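Local coordinates for periplasmic lipopolysaccharide transport protein LPTH (Pseudomonas aeruginosa, PDB 4UU4) that binds lipopolysaccharide and is required for its transport across the periplasm from the inner to the outer membrane, at residues 47-53 and 67-73; 80-84 and 108-114; 120-124 and 155-159. The contacts are given in a common frame with arbitrary orientation. Residues are numbered along the deposited sequence.

Contact 1 (47-53 and 67-73); sequences GVAVYRG and NTVTLKQ
Two antiparallel strands of the LptA-family beta-jellyroll, 48-52 and 68-72, lie side by side, their axes approaching to 4.7 Å at 165°. In the hydrogen-bonded pair A49-L71, A49 N to L71 O and L71 N to A49 O are both 2.9 Å. In the pair Y51-V69, Y51 N to V69 O is 2.8 Å. The return bond, V69 N to Y51 O, is 2.9 Å. At the ends Q73 N reaches G47 O at 2.7 Å and G53 N reaches N67 O at 3.2 Å. G47 (phi/psi 94/31, suiting glycine) and V48 face D43 in a G1 bulge. The non-hydrogen-bonded pairs V48 (t)-K72, V50 (p)-T70 (m) and R52-T68 (m) share one face: beta-branched residues suit extended backbone, long R52 and K72 suit solvent, and V48 CG1 meets T70 CG2 at 3.7 Å. Opposite lie A49, Y51, L71 and V69 (t), the last packing on V55 and V57. Paired with L71, A49 is small enough for the Y51 ring (m, chi2 86°) to run past it, its edge atom CE1 3.6 Å from CG of L71 (m,t).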
ATOM      1  N   GLY A  47     -14.577  -8.655  12.506  1.00 66.62           N
ATOM      2  CA  GLY A  47     -13.455  -7.749  12.660  1.00 60.40           C
ATOM      3  C   GLY A  47     -13.007  -7.256  11.299  1.00 55.11           C
ATOM      4  O   GLY A  47     -11.830  -6.980  11.075  1.00 51.70           O
ATOM      5  N   VAL A  48     -13.958  -7.149  10.380  1.00 51.64           N
ATOM      6  CA  VAL A  48     -13.660  -6.761   9.009  1.00 43.11           C
ATOM      7  C   VAL A  48     -14.529  -5.582   8.583  1.00 43.27           C
ATOM      8  O   VAL A  48     -15.723  -5.550   8.869  1.00 49.91           O
ATOM      9  CB  VAL A  48     -13.868  -7.950   8.052  1.00 43.79           C
ATOM     10  CG1 VAL A  48     -13.813  -7.505   6.596  1.00 40.89           C
ATOM     11  CG2 VAL A  48     -12.833  -9.030   8.330  1.00 50.12           C
ATOM     12  N   ALA A  49     -13.922  -4.604   7.918  1.00 40.39           N
ATOM     13  CA  ALA A  49     -14.671  -3.453   7.426  1.00 38.10           C
ATOM     14  C   ALA A  49     -14.394  -3.213   5.949  1.00 35.03           C
ATOM     15  O   ALA A  49     -13.243  -3.221   5.527  1.00 38.08           O
ATOM     16  CB  ALA A  49     -14.320  -2.218   8.231  1.00 32.01           C
ATOM     17  N   VAL A  50     -15.436  -2.998   5.152  1.00 35.17           N
ATOM     18  CA  VAL A  50     -15.186  -2.653   3.748  1.00 33.22           C
ATOM     19  C   VAL A  50     -15.762  -1.292   3.341  1.00 29.56           C
ATOM     20  O   VAL A  50     -16.936  -1.000   3.567  1.00 28.77           O
ATOM     21  CB  VAL A  50     -15.600  -3.779   2.757  1.00 35.93           C
ATOM     22  CG1 VAL A  50     -16.957  -4.337   3.106  1.00 43.99           C
ATOM     23  CG2 VAL A  50     -15.578  -3.271   1.321  1.00 37.81           C
ATOM     24  N   TYR A  51     -14.899  -0.470   2.749  1.00 28.10           N
ATOM     25  CA  TYR A  51     -15.225   0.884   2.326  1.00 24.75           C
ATOM     26  C   TYR A  51     -15.180   0.999   0.800  1.00 27.15           C
ATOM     27  O   TYR A  51     -14.261   0.482   0.155  1.00 24.36           O
ATOM     28  CB  TYR A  51     -14.231   1.874   2.937  1.00 23.46           C
ATOM     29  CG  TYR A  51     -14.051   1.742   4.433  1.00 25.65           C
ATOM     30  CD1 TYR A  51     -13.145   0.834   4.967  1.00 22.92           C
ATOM     31  CD2 TYR A  51     -14.775   2.542   5.314  1.00 26.27           C
ATOM     32  CE1 TYR A  51     -12.975   0.716   6.335  1.00 29.12           C
ATOM     33  CE2 TYR A  51     -14.612   2.430   6.684  1.00 25.18           C
ATOM     34  CZ  TYR A  51     -13.713   1.515   7.187  1.00 32.79           C
ATOM     35  OH  TYR A  51     -13.548   1.401   8.547  1.00 36.78           O
ATOM     36  N   ARG A  52     -16.172   1.681   0.230  1.00 30.57           N
ATOM     37  CA  ARG A  52     -16.272   1.821  -1.223  1.00 23.62           C
ATOM     38  C   ARG A  52     -16.502   3.269  -1.646  1.00 26.15           C
ATOM     39  O   ARG A  52     -17.132   4.046  -0.917  1.00 27.21           O
ATOM     40  CB  ARG A  52     -17.411   0.957  -1.772  1.00 27.63           C
ATOM     41  CG  ARG A  52     -17.300  -0.528  -1.474  1.00 31.06           C
ATOM     42  CD  ARG A  52     -18.425  -1.297  -2.153  1.00 41.69           C
ATOM     43  NE  ARG A  52     -18.686  -2.583  -1.514  1.00 50.12           N
ATOM     44  CZ  ARG A  52     -19.351  -2.724  -0.371  1.00 66.41           C
ATOM     45  NH1 ARG A  52     -19.813  -1.657   0.267  1.00 70.68           N
ATOM     46  NH2 ARG A  52     -19.549  -3.931   0.141  1.00 73.44           N
ATOM     47  N   GLY A  53     -15.990   3.619  -2.826  1.00 23.14           N
ATOM     48  CA  GLY A  53     -16.234   4.918  -3.433  1.00 24.17           C
ATOM     49  C   GLY A  53     -15.194   5.978  -3.113  1.00 32.37           C
ATOM     50  O   GLY A  53     -15.326   6.699  -2.122  1.00 33.10           O
ATOM     51  N   ASN A  67     -10.599   2.148  -5.031  1.00 16.23           N
ATOM     52  CA  ASN A  67     -12.017   2.007  -5.290  1.00 21.29           C
ATOM     53  C   ASN A  67     -12.647   1.223  -4.156  1.00 19.29           C
ATOM     54  O   ASN A  67     -13.740   1.544  -3.694  1.00 23.70           O
ATOM     55  CB  ASN A  67     -12.251   1.289  -6.614  1.00 18.92           C
ATOM     56  CG  ASN A  67     -11.660   2.036  -7.778  1.00 18.71           C
ATOM     57  OD1 ASN A  67     -11.003   1.448  -8.640  1.00 28.76           O
ATOM     58  ND2 ASN A  67     -11.878   3.343  -7.808  1.00 19.59           N
ATOM     59  N   THR A  68     -11.938   0.195  -3.700  1.00 24.64           N
ATOM     60  CA  THR A  68     -12.453  -0.629  -2.616  1.00 28.12           C
ATOM     61  C   THR A  68     -11.364  -0.986  -1.615  1.00 36.83           C
ATOM     62  O   THR A  68     -10.318  -1.536  -1.982  1.00 30.62           O
ATOM     63  CB  THR A  68     -13.082  -1.924  -3.147  1.00 37.45           C
ATOM     64  OG1 THR A  68     -13.977  -1.618  -4.223  1.00 50.97           O
ATOM     65  CG2 THR A  68     -13.832  -2.651  -2.034  1.00 32.35           C
ATOM     66  N   VAL A  69     -11.623  -0.684  -0.346  1.00 26.35           N
ATOM     67  CA  VAL A  69     -10.655  -0.946   0.711  1.00 22.63           C
ATOM     68  C   VAL A  69     -11.232  -1.826   1.818  1.00 26.43           C
ATOM     69  O   VAL A  69     -12.328  -1.590   2.302  1.00 29.60           O
ATOM     70  CB  VAL A  69     -10.113   0.371   1.299  1.00 21.59           C
ATOM     71  CG1 VAL A  69      -9.170   0.101   2.460  1.00 21.38           C
ATOM     72  CG2 VAL A  69      -9.397   1.163   0.214  1.00 18.83           C
ATOM     73  N   THR A  70     -10.494  -2.857   2.205  1.00 27.26           N
ATOM     74  CA  THR A  70     -10.913  -3.711   3.303  1.00 29.47           C
ATOM     75  C   THR A  70      -9.903  -3.650   4.440  1.00 33.11           C
ATOM     76  O   THR A  70      -8.704  -3.810   4.217  1.00 30.53           O
ATOM     77  CB  THR A  70     -11.064  -5.176   2.860  1.00 30.75           C
ATOM     78  OG1 THR A  70     -11.998  -5.260   1.777  1.00 30.36           O
ATOM     79  CG2 THR A  70     -11.557  -6.028   4.020  1.00 35.46           C
ATOM     80  N   LEU A  71     -10.395  -3.408   5.656  1.00 33.22           N
ATOM     81  CA  LEU A  71      -9.573  -3.489   6.856  1.00 29.95           C
ATOM     82  C   LEU A  71      -9.868  -4.786   7.583  1.00 39.64           C
ATOM     83  O   LEU A  71     -11.030  -5.089   7.877  1.00 47.88           O
ATOM     84  CB  LEU A  71      -9.860  -2.330   7.806  1.00 28.45           C
ATOM     85  CG  LEU A  71      -9.953  -0.921   7.236  1.00 32.81           C
ATOM     86  CD1 LEU A  71     -10.016   0.098   8.362  1.00 39.53           C
ATOM     87  CD2 LEU A  71      -8.794  -0.630   6.326  1.00 36.86           C
ATOM     88  N   LYS A  72      -8.819  -5.548   7.874  1.00 37.69           N
ATOM     89  CA  LYS A  72      -8.979  -6.734   8.702  1.00 38.16           C
ATOM     90  C   LYS A  72      -8.385  -6.445  10.068  1.00 41.65           C
ATOM     91  O   LYS A  72      -7.300  -5.877  10.166  1.00 42.97           O
ATOM     92  CB  LYS A  72      -8.302  -7.943   8.063  1.00 40.12           C
ATOM     93  CG  LYS A  72      -8.860  -8.302   6.693  1.00 49.76           C
ATOM     94  CD  LYS A  72      -8.117  -9.481   6.084  1.00125.66           C
ATOM     95  CE  LYS A  72      -8.690  -9.874   4.727  1.00 57.76           C
ATOM     96  NZ  LYS A  72      -8.404  -8.875   3.653  1.00 58.52           N
ATOM     97  N   GLN A  73      -9.108  -6.830  11.115  1.00 44.68           N
ATOM     98  CA  GLN A  73      -8.713  -6.541  12.489  1.00 46.18           C
ATOM     99  C   GLN A  73      -8.078  -7.762  13.150  1.00 56.16           C
ATOM    100  O   GLN A  73      -8.471  -8.892  12.881  1.00 60.52           O
ATOM    101  CB  GLN A  73      -9.939  -6.080  13.283  1.00 97.64           C
ATOM    102  CG  GLN A  73      -9.649  -5.544  14.665  1.00 99.91           C
ATOM    103  CD  GLN A  73     -10.852  -4.863  15.287  1.00 93.93           C
ATOM    104  OE1 GLN A  73     -11.883  -4.682  14.638  1.00 93.44           O
ATOM    105  NE2 GLN A  73     -10.725  -4.479  16.553  1.00 90.61           N
TER

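Contact 2 (80-84 and 108-114); sequences EVVTS and TIQYFVT
V82 (t) and Y111 (t) meet at their CB atoms on the inward face of an antiparallel strand pair, V82 CB 4.1 Å from Y111 CB, while the tyrosine ring leads away from segment 80-84. V113 CG1 adds to this patch 4.4 Å from V82 CG2. I109 (m,t) and S84 follow on the same face; S84 can be buried because its OG is hydrogen-bonded to T65 O. This largely apolar face is consistent with a jellyroll interior that receives lipid, as in relatives. V81 (p) makes a CH-pi contact, CG2 3.9 Å from the F112 (m) ring centroid, over the face. The axes of 81-84 and 109-112 approach to 4.5 Å at 168°. V82-Y111 and S84-I109 are hydrogen-bonded pairs (V82 N to Y111 O 2.9 Å, S84 N to I109 O 2.8 Å), with non-hydrogen-bonded T83-Q110 between. On the opposite face T83 (m) and Q110 (m) suit partial exposure. At the end, F112 centres an inverse gamma turn, and E80 and V81 form a classic bulge opposite K72. Strand 68-72 flanks 81-85 and strand 117-121 flanks 109-112, while A89 and Y91 of strand 89-93 pack against I109 from the other sheet.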
ATOM      1  N   GLU A  80      -4.865  -5.465  11.171  1.00 37.44           N
ATOM      2  CA  GLU A  80      -3.561  -6.060  10.906  1.00 41.36           C
ATOM      3  C   GLU A  80      -3.188  -5.967   9.429  1.00 41.13           C
ATOM      4  O   GLU A  80      -2.042  -6.209   9.053  1.00 41.04           O
ATOM      5  CB  GLU A  80      -3.530  -7.519  11.359  1.00 44.30           C
ATOM      6  CG  GLU A  80      -4.353  -8.459  10.499  1.00 45.89           C
ATOM      7  CD  GLU A  80      -3.782  -9.864  10.475  1.00 54.05           C
ATOM      8  OE1 GLU A  80      -2.569 -10.011  10.736  1.00 55.10           O
ATOM      9  OE2 GLU A  80      -4.540 -10.818  10.197  1.00 57.34           O
ATOM     10  N   VAL A  81      -4.164  -5.624   8.595  1.00 39.26           N
ATOM     11  CA  VAL A  81      -3.913  -5.423   7.173  1.00 30.08           C
ATOM     12  C   VAL A  81      -4.994  -4.568   6.506  1.00 27.88           C
ATOM     13  O   VAL A  81      -6.198  -4.745   6.739  1.00 34.33           O
ATOM     14  CB  VAL A  81      -3.737  -6.769   6.416  1.00 34.02           C
ATOM     15  CG1 VAL A  81      -5.010  -7.607   6.482  1.00 36.94           C
ATOM     16  CG2 VAL A  81      -3.308  -6.528   4.969  1.00 32.70           C
ATOM     17  N   VAL A  82      -4.540  -3.628   5.685  1.00 27.10           N
ATOM     18  CA  VAL A  82      -5.423  -2.767   4.915  1.00 29.43           C
ATOM     19  C   VAL A  82      -5.222  -3.062   3.433  1.00 28.38           C
ATOM     20  O   VAL A  82      -4.204  -2.687   2.860  1.00 27.40           O
ATOM     21  CB  VAL A  82      -5.093  -1.282   5.170  1.00 26.75           C
ATOM     22  CG1 VAL A  82      -5.963  -0.378   4.310  1.00 19.10           C
ATOM     23  CG2 VAL A  82      -5.249  -0.950   6.646  1.00 21.61           C
ATOM     24  N   THR A  83      -6.181  -3.735   2.808  1.00 29.19           N
ATOM     25  CA  THR A  83      -6.055  -4.064   1.393  1.00 25.45           C
ATOM     26  C   THR A  83      -6.857  -3.099   0.528  1.00 26.85           C
ATOM     27  O   THR A  83      -8.067  -2.975   0.689  1.00 26.18           O
ATOM     28  CB  THR A  83      -6.516  -5.499   1.096  1.00 24.57           C
ATOM     29  OG1 THR A  83      -5.820  -6.414   1.947  1.00 35.05           O
ATOM     30  CG2 THR A  83      -6.239  -5.856  -0.353  1.00 24.53           C
ATOM     31  N   SER A  84      -6.172  -2.422  -0.391  1.00 27.80           N
ATOM     32  CA  SER A  84      -6.812  -1.511  -1.332  1.00 29.22           C
ATOM     33  C   SER A  84      -6.762  -2.025  -2.772  1.00 38.03           C
ATOM     34  O   SER A  84      -5.784  -2.652  -3.196  1.00 40.83           O
ATOM     35  CB  SER A  84      -6.176  -0.121  -1.257  1.00 33.86           C
ATOM     36  OG  SER A  84      -6.817   0.783  -2.143  1.00 39.87           O
ATOM     37  N   THR A 108      -3.270  -4.187  -6.813  1.00 26.21           N
ATOM     38  CA  THR A 108      -3.647  -4.502  -5.435  1.00 27.95           C
ATOM     39  C   THR A 108      -2.553  -4.053  -4.469  1.00 30.00           C
ATOM     40  O   THR A 108      -1.377  -4.306  -4.705  1.00 38.80           O
ATOM     41  CB  THR A 108      -3.943  -6.007  -5.240  1.00 28.63           C
ATOM     42  OG1 THR A 108      -5.030  -6.396  -6.085  1.00 47.55           O
ATOM     43  CG2 THR A 108      -4.305  -6.308  -3.794  1.00 24.74           C
ATOM     44  N   ILE A 109      -2.931  -3.371  -3.391  1.00 25.27           N
ATOM     45  CA  ILE A 109      -1.944  -2.992  -2.381  1.00 23.04           C
ATOM     46  C   ILE A 109      -2.360  -3.496  -1.005  1.00 26.27           C
ATOM     47  O   ILE A 109      -3.477  -3.266  -0.579  1.00 27.28           O
ATOM     48  CB  ILE A 109      -1.748  -1.464  -2.309  1.00 21.11           C
ATOM     49  CG1 ILE A 109      -1.181  -0.917  -3.621  1.00 23.06           C
ATOM     50  CG2 ILE A 109      -0.822  -1.096  -1.156  1.00 22.18           C
ATOM     51  CD1 ILE A 109      -0.977   0.589  -3.604  1.00 17.75           C
ATOM     52  N   GLN A 110      -1.471  -4.190  -0.309  1.00 30.35           N
ATOM     53  CA  GLN A 110      -1.770  -4.600   1.058  1.00 26.89           C
ATOM     54  C   GLN A 110      -0.843  -3.893   2.029  1.00 33.09           C
ATOM     55  O   GLN A 110       0.374  -3.935   1.872  1.00 41.44           O
ATOM     56  CB  GLN A 110      -1.612  -6.105   1.212  1.00 26.58           C
ATOM     57  CG  GLN A 110      -2.411  -6.909   0.221  1.00 29.39           C
ATOM     58  CD  GLN A 110      -2.057  -8.377   0.267  1.00 33.70           C
ATOM     59  OE1 GLN A 110      -1.050  -8.801  -0.302  1.00 43.51           O
ATOM     60  NE2 GLN A 110      -2.882  -9.165   0.946  1.00 35.98           N
ATOM     61  N   TYR A 111      -1.420  -3.242   3.031  1.00 24.39           N
ATOM     62  CA  TYR A 111      -0.633  -2.579   4.059  1.00 28.12           C
ATOM     63  C   TYR A 111      -0.718  -3.376   5.352  1.00 27.99           C
ATOM     64  O   TYR A 111      -1.663  -3.232   6.132  1.00 38.28           O
ATOM     65  CB  TYR A 111      -1.088  -1.126   4.251  1.00 27.01           C
ATOM     66  CG  TYR A 111      -0.384  -0.388   5.373  1.00 31.13           C
ATOM     67  CD1 TYR A 111       0.971  -0.580   5.623  1.00 30.69           C
ATOM     68  CD2 TYR A 111      -1.074   0.510   6.177  1.00 38.18           C
ATOM     69  CE1 TYR A 111       1.611   0.092   6.648  1.00 34.18           C
ATOM     70  CE2 TYR A 111      -0.443   1.186   7.198  1.00 44.52           C
ATOM     71  CZ  TYR A 111       0.898   0.977   7.430  1.00 39.72           C
ATOM     72  OH  TYR A 111       1.515   1.656   8.454  1.00 43.26           O
ATOM     73  N   PHE A 112       0.272  -4.240   5.550  1.00 29.26           N
ATOM     74  CA  PHE A 112       0.366  -5.067   6.742  1.00 32.56           C
ATOM     75  C   PHE A 112       0.902  -4.231   7.903  1.00 34.53           C
ATOM     76  O   PHE A 112       2.090  -4.261   8.210  1.00 38.08           O
ATOM     77  CB  PHE A 112       1.276  -6.275   6.482  1.00 34.24           C
ATOM     78  CG  PHE A 112       0.678  -7.295   5.545  1.00 34.97           C
ATOM     79  CD1 PHE A 112      -0.138  -8.308   6.029  1.00 35.21           C
ATOM     80  CD2 PHE A 112       0.932  -7.244   4.184  1.00 33.30           C
ATOM     81  CE1 PHE A 112      -0.689  -9.248   5.172  1.00 34.71           C
ATOM     82  CE2 PHE A 112       0.383  -8.181   3.324  1.00 31.18           C
ATOM     83  CZ  PHE A 112      -0.426  -9.181   3.817  1.00 33.05           C
ATOM     84  N   VAL A 113       0.006  -3.491   8.544  1.00 33.34           N
ATOM     85  CA  VAL A 113       0.382  -2.489   9.542  1.00 37.48           C
ATOM     86  C   VAL A 113       1.132  -3.033  10.769  1.00 41.81           C
ATOM     87  O   VAL A 113       2.057  -2.387  11.265  1.00 42.69           O
ATOM     88  CB  VAL A 113      -0.842  -1.630   9.942  1.00 48.21           C
ATOM     89  CG1 VAL A 113      -2.132  -2.302   9.483  1.00 53.24           C
ATOM     90  CG2 VAL A 113      -0.853  -1.343  11.434  1.00 31.49           C
ATOM     91  N   THR A 114       0.764  -4.218  11.243  1.00 48.23           N
ATOM     92  CA  THR A 114       1.522  -4.865  12.314  1.00 47.33           C
ATOM     93  C   THR A 114       2.943  -5.212  11.868  1.00 48.12           C
ATOM     94  O   THR A 114       3.887  -5.141  12.652  1.00 49.31           O
ATOM     95  CB  THR A 114       0.836  -6.155  12.801  1.00 51.09           C
ATOM     96  OG1 THR A 114       0.314  -6.870  11.676  1.00 60.60           O
ATOM     97  CG2 THR A 114      -0.305  -5.833  13.751  1.00 52.05           C
TER

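Contact 3 (120-124 and 155-159); sequences LIDQA and SQVTS
The carboxylate of D122 gathers three hydrogen bonds from the facing loop. OD2 accepts from T158 N at 2.8 Å and from T158 OG1 at 2.5 Å, while OD1 accepts from S159 N at 3.0 Å. Aspartate suits this place because its short side chain presents two acceptors to consecutive backbone amides; chi1 near -141° and chi2 near -13° set the carboxylate, and T158 takes the p rotamer, bringing its hydroxyl to the same oxygen as its own amide. V157 CB lies beside the carboxylate, 3.6 Å from D122 OD1. Next to this cluster Q123 (m,t) reaches further with its longer chain, its OE1 accepting from OG of S159 (m) at 2.7 Å. The backbone at D122 and Q123 has positive phi (53/81 and 82/34), so the chain turns a corner here, as strand 117-121 of one jellyroll sheet passes into strand 124-128 of the other. Segment 155-159 has no regular structure and belongs to the loop between strands 147-150 and 165-167; the side chains of D122 and Q123 meet its backbone amides and hydroxyls, with D122 and V157 nearest in register, their CA atoms 5.4 Å apart. L107 also touches D122, Q123 and T158. The apolar part is I121 (m,t), which points toward the loop, its CG2 4.2 Å from CG1 of V157 (m). At the margin, I121 CD1 approaches OG of S155, a poorly ordered residue, to 3.5 Å.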
ATOM      1  N   LEU A 120       2.740  -4.513  -3.109  1.00 32.62           N
ATOM      2  CA  LEU A 120       2.085  -4.061  -4.325  1.00 24.83           C
ATOM      3  C   LEU A 120       2.109  -5.190  -5.346  1.00 26.12           C
ATOM      4  O   LEU A 120       3.169  -5.724  -5.658  1.00 27.95           O
ATOM      5  CB  LEU A 120       2.822  -2.843  -4.887  1.00 25.03           C
ATOM      6  CG  LEU A 120       3.147  -1.745  -3.870  1.00 34.23           C
ATOM      7  CD1 LEU A 120       4.638  -1.451  -3.835  1.00 37.22           C
ATOM      8  CD2 LEU A 120       2.372  -0.480  -4.174  1.00 43.03           C
ATOM      9  N   ILE A 121       0.940  -5.559  -5.853  1.00 27.21           N
ATOM     10  CA  ILE A 121       0.836  -6.625  -6.839  1.00 28.24           C
ATOM     11  C   ILE A 121       0.376  -5.925  -8.113  1.00 33.40           C
ATOM     12  O   ILE A 121      -0.160  -4.811  -8.061  1.00 28.94           O
ATOM     13  CB  ILE A 121       0.091  -7.854  -6.274  1.00 25.32           C
ATOM     14  CG1 ILE A 121       0.820  -8.403  -5.046  1.00 30.83           C
ATOM     15  CG2 ILE A 121      -0.054  -8.941  -7.326  1.00 28.21           C
ATOM     16  CD1 ILE A 121       0.419  -9.817  -4.685  1.00 32.17           C
ATOM     17  N   ASP A 122       0.605  -6.591  -9.244  1.00 34.85           N
ATOM     18  CA  ASP A 122       0.050  -6.265 -10.584  1.00 29.76           C
ATOM     19  C   ASP A 122       0.159  -4.891 -11.231  1.00 25.85           C
ATOM     20  O   ASP A 122      -0.788  -4.112 -11.226  1.00 31.90           O
ATOM     21  CB  ASP A 122      -1.430  -6.589 -10.659  1.00 21.33           C
ATOM     22  CG  ASP A 122      -1.809  -7.182 -11.999  1.00 29.48           C
ATOM     23  OD1 ASP A 122      -0.984  -7.115 -12.930  1.00 39.82           O
ATOM     24  OD2 ASP A 122      -2.935  -7.717 -12.119  1.00 27.09           O
ATOM     25  N   GLN A 123       1.311  -4.627 -11.826  1.00 23.66           N
ATOM     26  CA  GLN A 123       1.794  -3.306 -12.218  1.00 28.97           C
ATOM     27  C   GLN A 123       2.457  -2.492 -11.082  1.00 31.89           C
ATOM     28  O   GLN A 123       2.365  -1.267 -11.048  1.00 18.69           O
ATOM     29  CB  GLN A 123       0.736  -2.514 -12.957  1.00 24.96           C
ATOM     30  CG  GLN A 123       0.256  -3.259 -14.180  1.00 22.50           C
ATOM     31  CD  GLN A 123      -1.101  -2.806 -14.652  1.00 24.00           C
ATOM     32  OE1 GLN A 123      -1.853  -3.581 -15.241  1.00 31.60           O
ATOM     33  NE2 GLN A 123      -1.425  -1.543 -14.404  1.00 24.81           N
ATOM     34  N   ALA A 124       3.135  -3.201 -10.185  1.00 19.43           N
ATOM     35  CA  ALA A 124       3.773  -2.583  -9.033  1.00 29.39           C
ATOM     36  C   ALA A 124       4.784  -1.505  -9.435  1.00 29.89           C
ATOM     37  O   ALA A 124       5.759  -1.781 -10.132  1.00 28.51           O
ATOM     38  CB  ALA A 124       4.440  -3.646  -8.177  1.00 28.30           C
ATOM     39  N   SER A 155       0.063 -15.305  -7.490  1.00 73.86           N
ATOM     40  CA  SER A 155      -0.965 -14.270  -7.452  1.00 75.22           C
ATOM     41  C   SER A 155      -1.639 -14.094  -8.816  1.00 83.29           C
ATOM     42  O   SER A 155      -2.602 -13.339  -8.950  1.00 87.22           O
ATOM     43  CB  SER A 155      -0.387 -12.943  -6.956  1.00 64.96           C
ATOM     44  OG  SER A 155       0.343 -13.113  -5.754  1.00 70.55           O
ATOM     45  N   GLN A 156      -1.119 -14.797  -9.820  1.00 92.93           N
ATOM     46  CA  GLN A 156      -1.705 -14.836 -11.163  1.00 89.89           C
ATOM     47  C   GLN A 156      -2.078 -13.496 -11.805  1.00 81.19           C
ATOM     48  O   GLN A 156      -3.234 -13.263 -12.160  1.00 78.60           O
ATOM     49  CB  GLN A 156      -2.902 -15.790 -11.198  1.00146.12           C
ATOM     50  CG  GLN A 156      -3.103 -16.471 -12.546  1.00149.16           C
ATOM     51  CD  GLN A 156      -4.247 -15.875 -13.342  1.00152.12           C
ATOM     52  OE1 GLN A 156      -5.416 -16.100 -13.027  1.00156.37           O
ATOM     53  NE2 GLN A 156      -3.919 -15.116 -14.382  1.00150.37           N
ATOM     54  N   VAL A 157      -1.078 -12.626 -11.938  1.00 61.64           N
ATOM     55  CA  VAL A 157      -1.252 -11.235 -12.355  1.00 37.60           C
ATOM     56  C   VAL A 157      -1.971 -11.080 -13.692  1.00 31.46           C
ATOM     57  O   VAL A 157      -1.913 -11.957 -14.550  1.00 37.64           O
ATOM     58  CB  VAL A 157       0.114 -10.517 -12.464  1.00 31.92           C
ATOM     59  CG1 VAL A 157       0.809 -10.478 -11.118  1.00 40.00           C
ATOM     60  CG2 VAL A 157       0.997 -11.208 -13.484  1.00 31.56           C
ATOM     61  N   THR A 158      -2.640  -9.947 -13.869  1.00 31.37           N
ATOM     62  CA  THR A 158      -3.337  -9.672 -15.117  1.00 33.71           C
ATOM     63  C   THR A 158      -2.368  -9.083 -16.133  1.00 32.05           C
ATOM     64  O   THR A 158      -2.576  -9.180 -17.340  1.00 36.65           O
ATOM     65  CB  THR A 158      -4.519  -8.712 -14.906  1.00 27.51           C
ATOM     66  OG1 THR A 158      -4.043  -7.473 -14.370  1.00 23.34           O
ATOM     67  CG2 THR A 158      -5.510  -9.314 -13.939  1.00 28.03           C
ATOM     68  N   SER A 159      -1.304  -8.473 -15.627  1.00 28.22           N
ATOM     69  CA  SER A 159      -0.259  -7.932 -16.487  1.00 40.14           C
ATOM     70  C   SER A 159       1.083  -8.589 -16.203  1.00 40.34           C
ATOM     71  O   SER A 159       1.865  -8.085 -15.402  1.00 42.17           O
ATOM     72  CB  SER A 159      -0.143  -6.419 -16.305  1.00 37.80           C
ATOM     73  OG  SER A 159      -1.317  -5.767 -16.749  1.00 58.46           O
TER

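From the N terminus, contact 1 closes first, joining strands 48-52 and 68-72 around an excursion through strands 55-59 and 62-66 of the other sheet. Contact 2 closes next, around strands 89-93 and 102-106, and contact 3 last, around strands 124-128, 131-135, 137-141 and 147-150. The three closures follow in series, neither nested nor crossed. Contacts 1 and 2 abut where strands 68-72 and 81-85 pair, T70 N lying 2.9 Å from T83 O; contacts 2 and 3 meet where T108 O lies 2.9 Å from I121 N. Contacts 1 and 2 thus join four neighbouring strands of one jellyroll sheet, while contact 3 ties a late loop to the corner at 122-123, where the chain passes to the other.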